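Local coordinates for protein glutathione s-transferase I (Zea mays, PDB 1AXD) that catalyses the conjugation of glutathione to electrophilic substrates, a glutathione S-transferase reaction by which maize detoxifies herbicides, at residues Pro32-Phe35 / Ala36-Glu39; Ala91-Val94 / Asp95-Glu99; His188-Ala191 / Trp192-Gly195. All coordinates share one frame; numbering follows the deposited sequence.

Contact 1: Pro32-Phe35 / Ala36-Glu39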
# COMPACT_ATOMS: atom_id res chain seq x y z
N PRO A 32 -8.68 1.26 -23.26
CA PRO A 32 -9.49 2.23 -22.53
C PRO A 32 -10.79 1.69 -22.02
O PRO A 32 -11.39 0.84 -22.66
CB PRO A 32 -9.69 3.35 -23.56
CG PRO A 32 -9.59 2.64 -24.87
CD PRO A 32 -8.42 1.74 -24.63
N ILE A 33 -11.19 2.16 -20.84
CA ILE A 33 -12.43 1.76 -20.21
C ILE A 33 -13.21 3.04 -20.04
O ILE A 33 -12.69 3.98 -19.44
CB ILE A 33 -12.19 1.11 -18.83
CG1 ILE A 33 -11.33 -0.15 -18.99
CG2 ILE A 33 -13.52 0.79 -18.13
CD1 ILE A 33 -12.02 -1.31 -19.64
N ASN A 34 -14.40 3.10 -20.62
CA ASN A 34 -15.22 4.29 -20.55
C ASN A 34 -16.05 4.27 -19.30
O ASN A 34 -16.72 3.28 -19.04
CB ASN A 34 -16.11 4.35 -21.79
CG ASN A 34 -16.85 5.66 -21.92
OD1 ASN A 34 -16.65 6.60 -21.16
ND2 ASN A 34 -17.74 5.73 -22.90
N PHE A 35 -15.94 5.30 -18.48
CA PHE A 35 -16.71 5.36 -17.26
C PHE A 35 -18.08 5.86 -17.57
O PHE A 35 -19.02 5.50 -16.87
CB PHE A 35 -16.03 6.25 -16.20
CG PHE A 35 -14.86 5.60 -15.49
CD1 PHE A 35 -14.68 4.22 -15.51
CD2 PHE A 35 -13.94 6.37 -14.80
CE1 PHE A 35 -13.60 3.62 -14.85
CE2 PHE A 35 -12.86 5.79 -14.14
CZ PHE A 35 -12.70 4.41 -14.16
N ALA A 36 -18.22 6.65 -18.64
CA ALA A 36 -19.52 7.19 -19.02
C ALA A 36 -20.57 6.13 -19.29
O ALA A 36 -21.75 6.37 -19.06
CB ALA A 36 -19.35 8.11 -20.22
N THR A 37 -20.15 4.97 -19.81
CA THR A 37 -21.05 3.87 -20.11
C THR A 37 -20.91 2.77 -19.10
O THR A 37 -21.30 1.65 -19.39
CB THR A 37 -20.79 3.30 -21.54
OG1 THR A 37 -19.42 2.92 -21.68
CG2 THR A 37 -21.12 4.35 -22.63
N ALA A 38 -20.36 3.07 -17.93
CA ALA A 38 -20.16 2.10 -16.85
C ALA A 38 -19.53 0.85 -17.32
O ALA A 38 -19.85 -0.22 -16.82
CB ALA A 38 -21.48 1.81 -16.13
N GLU A 39 -18.58 0.97 -18.23
CA GLU A 39 -17.87 -0.17 -18.79
C GLU A 39 -17.09 -0.89 -17.69
O GLU A 39 -16.96 -2.10 -17.74
CB GLU A 39 -16.93 0.33 -19.88
CG GLU A 39 -16.61 -0.69 -20.96
CD GLU A 39 -15.67 -0.13 -22.02
OE1 GLU A 39 -15.94 0.97 -22.55
OE2 GLU A 39 -14.65 -0.81 -22.32
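N34 and E39 join across a Schellman motif: E39 N bonds to N34 O at 3.1 Å, and inside that bond A38 N reaches F35 O at 3.0 Å, closing a type I turn from F35 to A38. A38 makes the reversal by taking a left-handed backbone conformation (phi 48°); its CB points away from 32-35, and a methyl is probably easily accommodated there. The turn lies in the loop between strand 28-31 and helix 43-46 of the thioredoxin-like N-terminal domain.

Side chains add further polar links. N34 forms an Asx turn, its OD1 accepting A36 N at 3.0 Å, with the donor well above the amide plane. CG stands anti to the backbone N (chi1 -171°), which folds the amide forward over the turn; asparagine suits the site because its carbonyl is just long enough to reach the N-H two residues on. T37 crosses N34 at about a right angle, its CG2 methyl in van der Waals approach to N34 ND2 at 3.7 Å. E39 works in the reverse direction. Extended beyond CG, it sends OE1 back to N34 N in a weak bond of 3.3 Å, so both backbone polar groups of N34 are engaged by E39.

Apolar contacts are fewer. F35 points its CB away from the turn; its ring meets H40 and V54 and lies against the backbone of the bound peptide, placing this loop beside the ligand. I33, the one buried residue here, packs on H40 and V54 and lays CG2 against E39 CB at 3.9 Å.

Contact 2: Ala91-Val94 / Asp95-Glu99; sequences AAMV and DVWIE
M93 and W97 sit one turn apart on helix 88-122, their side chains running alongside each other in the same direction. W97 can be followed outward: CB lies 3.8 Å from M93 O, CG 3.9 Å from the same oxygen, and CD1 approaches it to 3.3 Å, so the edge of the indole borders the carbonyl that W97 N also binds, at 3.0 Å. Farther out NE1 meets M93 CE at 3.5 Å, the methyl lying in the ring plane at the indole edge. M93 gets there by bending at both chi2 and chi3, which curls its end back toward W97; a flexible thioether suits such a fit. The rest of the indole goes to the surrounding helices, meeting Y145 edge-to-face and packing on R148 and A163.

V94 and I98 make the second apolar pair. V94 CG1, anti to its own N (chi1 176°), touches I98 CD1 at 3.6 Å, while I98 CG1 rests 3.2 Å from V94 O. Branched aliphatic chains fill this buried side, where I98 also packs on L162.

D95 belongs to the dimer interface. Its N bonds to A91 O at 3.1 Å, and its OD2 makes a salt bridge with R76 of the second subunit, where A92 also packs on L64 and V96 on F65. The small A92 is consistent with close approach by that subunit. M93, V94, W97 and I98 thus pack within their own chain, while A92 and V96 add apolar contacts beside D95, whose carboxylate is matched by an arginine, a pairing that would favour its ionised form although the residue is buried.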
# COMPACT_ATOMS: atom_id res chain seq x y z
N ALA A 91 16.20 -5.40 -1.09
CA ALA A 91 14.79 -5.59 -1.38
C ALA A 91 13.94 -4.96 -0.30
O ALA A 91 12.91 -4.38 -0.61
CB ALA A 91 14.47 -7.09 -1.56
N ALA A 92 14.39 -5.04 0.95
CA ALA A 92 13.66 -4.45 2.06
C ALA A 92 13.48 -2.96 1.89
O ALA A 92 12.42 -2.44 2.20
CB ALA A 92 14.37 -4.77 3.38
N MET A 93 14.51 -2.27 1.42
CA MET A 93 14.45 -0.82 1.22
C MET A 93 13.44 -0.46 0.13
O MET A 93 12.69 0.49 0.31
CB MET A 93 15.82 -0.25 0.83
CG MET A 93 16.90 -0.31 1.91
SD MET A 93 16.41 0.49 3.44
CE MET A 93 16.08 2.18 2.89
N VAL A 94 13.44 -1.20 -0.98
CA VAL A 94 12.51 -0.95 -2.08
C VAL A 94 11.10 -1.02 -1.55
O VAL A 94 10.31 -0.13 -1.83
CB VAL A 94 12.70 -1.97 -3.22
CG1 VAL A 94 11.64 -1.78 -4.33
CG2 VAL A 94 14.11 -1.81 -3.79
N ASP A 95 10.81 -2.04 -0.74
CA ASP A 95 9.48 -2.17 -0.15
C ASP A 95 9.18 -1.02 0.75
O ASP A 95 8.08 -0.49 0.69
CB ASP A 95 9.36 -3.48 0.63
CG ASP A 95 9.42 -4.72 -0.25
OD1 ASP A 95 9.43 -4.62 -1.50
OD2 ASP A 95 9.42 -5.82 0.33
N VAL A 96 10.14 -0.62 1.59
CA VAL A 96 9.93 0.51 2.50
C VAL A 96 9.51 1.74 1.76
O VAL A 96 8.57 2.40 2.17
CB VAL A 96 11.21 0.85 3.32
CG1 VAL A 96 11.03 2.20 4.03
CG2 VAL A 96 11.52 -0.25 4.35
N TRP A 97 10.18 2.03 0.65
CA TRP A 97 9.85 3.22 -0.10
C TRP A 97 8.69 3.08 -1.02
O TRP A 97 8.10 4.08 -1.38
CB TRP A 97 11.11 3.81 -0.75
CG TRP A 97 12.06 4.36 0.29
CD1 TRP A 97 13.01 3.66 0.99
CD2 TRP A 97 12.03 5.67 0.87
NE1 TRP A 97 13.55 4.45 1.99
CE2 TRP A 97 12.96 5.69 1.94
CE3 TRP A 97 11.28 6.84 0.60
CZ2 TRP A 97 13.17 6.82 2.74
CZ3 TRP A 97 11.49 7.97 1.41
CH2 TRP A 97 12.42 7.95 2.47
N ILE A 98 8.33 1.85 -1.38
CA ILE A 98 7.15 1.63 -2.22
C ILE A 98 5.95 1.95 -1.33
O ILE A 98 4.95 2.45 -1.81
CB ILE A 98 7.09 0.15 -2.74
CG1 ILE A 98 7.99 -0.02 -3.96
CG2 ILE A 98 5.64 -0.25 -3.13
CD1 ILE A 98 8.02 -1.44 -4.50
N GLU A 99 6.07 1.69 -0.03
CA GLU A 99 4.99 1.97 0.90
C GLU A 99 4.90 3.42 1.24
O GLU A 99 3.80 3.93 1.41
CB GLU A 99 5.16 1.13 2.18
CG GLU A 99 4.86 -0.35 2.03
CD GLU A 99 3.41 -0.62 1.67
OE1 GLU A 99 2.52 -0.27 2.47
OE2 GLU A 99 3.17 -1.18 0.58

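Contact 3: His188-Ala191 / Trp192-Gly195; sequences HVKA and WWSG
H188 O, V189 O, K190 O and A191 O accept the backbone N of W192, W193, S194 and G195 in turn, the regular i to i+4 ladder of an alpha helix, with lengths of 2.8 to 3.0 Å. Beside this ladder K190 folds back along the helix: CG leaves anti to the backbone N (chi1 176°), and bends at the three later torsions bring NZ to S194 OG, to which it donates a hydrogen bond of 2.8 Å. On its way the chain crosses W193 obliquely, NZ standing 3.9 Å from W193 CD1. A lysine is long enough to span the turn, keeping its charge at the partly exposed surface.

Helix 187-198 belongs to the all-helical C-terminal domain of the glutathione S-transferase fold, and its two tryptophans point into that bundle. W192 runs alongside V189, whose CG1 touches CE3 of the indole at 3.7 Å; V189 O lies in the plane of this ring, 3.3 Å from CE3 at its edge. The far end of W192 is fixed by a hydrogen bond from NE1 to D164 OD1, which satisfies the polar atom of a buried ring. W193 turns instead to helix 168-174, packing on V168 and L172 and meeting F175 edge-to-face. H188 contributes its backbone O to the ladder, and its ND1 is hydrogen-bonded to E146 OE2 of helix 128-151.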
# COMPACT_ATOMS: atom_id res chain seq x y z
N HIS A 188 17.76 18.34 -3.88
CA HIS A 188 17.96 16.92 -4.16
C HIS A 188 16.76 16.20 -4.72
O HIS A 188 16.93 15.34 -5.57
CB HIS A 188 18.52 16.21 -2.93
CG HIS A 188 19.90 16.64 -2.58
ND1 HIS A 188 20.18 17.48 -1.53
CD2 HIS A 188 21.09 16.35 -3.16
CE1 HIS A 188 21.49 17.69 -1.47
NE2 HIS A 188 22.06 17.01 -2.45
N VAL A 189 15.55 16.56 -4.27
CA VAL A 189 14.33 15.96 -4.79
C VAL A 189 14.20 16.46 -6.22
O VAL A 189 13.89 15.68 -7.11
CB VAL A 189 13.07 16.36 -3.97
CG1 VAL A 189 11.81 15.70 -4.54
CG2 VAL A 189 13.25 15.95 -2.49
N LYS A 190 14.52 17.74 -6.43
CA LYS A 190 14.46 18.38 -7.75
C LYS A 190 15.39 17.71 -8.73
O LYS A 190 14.97 17.34 -9.81
CB LYS A 190 14.81 19.86 -7.65
CG LYS A 190 14.87 20.59 -9.00
CD LYS A 190 13.49 21.01 -9.52
CE LYS A 190 12.73 19.87 -10.21
NZ LYS A 190 13.39 19.37 -11.46
N ALA A 191 16.66 17.55 -8.34
CA ALA A 191 17.64 16.90 -9.20
C ALA A 191 17.16 15.52 -9.53
O ALA A 191 17.16 15.13 -10.69
CB ALA A 191 19.00 16.85 -8.48
N TRP A 192 16.75 14.79 -8.50
CA TRP A 192 16.21 13.43 -8.59
C TRP A 192 15.09 13.35 -9.61
O TRP A 192 15.10 12.46 -10.45
CB TRP A 192 15.70 13.02 -7.20
CG TRP A 192 14.85 11.79 -7.16
CD1 TRP A 192 15.25 10.50 -7.32
CD2 TRP A 192 13.44 11.74 -6.89
NE1 TRP A 192 14.19 9.65 -7.17
CE2 TRP A 192 13.06 10.39 -6.90
CE3 TRP A 192 12.47 12.72 -6.63
CZ2 TRP A 192 11.75 9.98 -6.66
CZ3 TRP A 192 11.17 12.32 -6.39
CH2 TRP A 192 10.82 10.96 -6.41
N TRP A 193 14.14 14.28 -9.54
CA TRP A 193 13.01 14.32 -10.46
C TRP A 193 13.46 14.61 -11.88
O TRP A 193 12.83 14.13 -12.81
CB TRP A 193 12.00 15.37 -10.00
CG TRP A 193 10.87 15.56 -10.95
CD1 TRP A 193 10.47 16.73 -11.51
CD2 TRP A 193 10.02 14.54 -11.48
NE1 TRP A 193 9.43 16.50 -12.38
CE2 TRP A 193 9.14 15.16 -12.38
CE3 TRP A 193 9.93 13.15 -11.29
CZ2 TRP A 193 8.17 14.45 -13.09
CZ3 TRP A 193 8.97 12.44 -12.00
CH2 TRP A 193 8.11 13.09 -12.89
N SER A 194 14.50 15.41 -12.05
CA SER A 194 15.00 15.72 -13.39
C SER A 194 15.67 14.50 -13.96
O SER A 194 15.49 14.21 -15.14
CB SER A 194 16.01 16.88 -13.33
OG SER A 194 15.47 17.98 -12.62
N GLY A 195 16.42 13.78 -13.13
CA GLY A 195 17.09 12.59 -13.61
C GLY A 195 16.09 11.60 -14.16
O GLY A 195 16.30 11.02 -15.21

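Overall arrangement
Contact 1 is a surface contact of the N-terminal domain, a loop held by turn bonds and by side chains that bind backbone N-H groups. Contacts 2 and 3 are short stretches of helix, each a little over two turns, the former buried and the latter partly so, with centres about 19 Å apart; contact 1 lies across the chain's centre from both, their centres about 34 and 36 Å from its own. Neither helix touches the other at these points, yet both pack on helix 128-151 through tryptophans, and Y145 meets W97 as well as V189. D95 pairs with R76 of the second subunit, whereas H188 and W192 find E146 and D164 within their own chain.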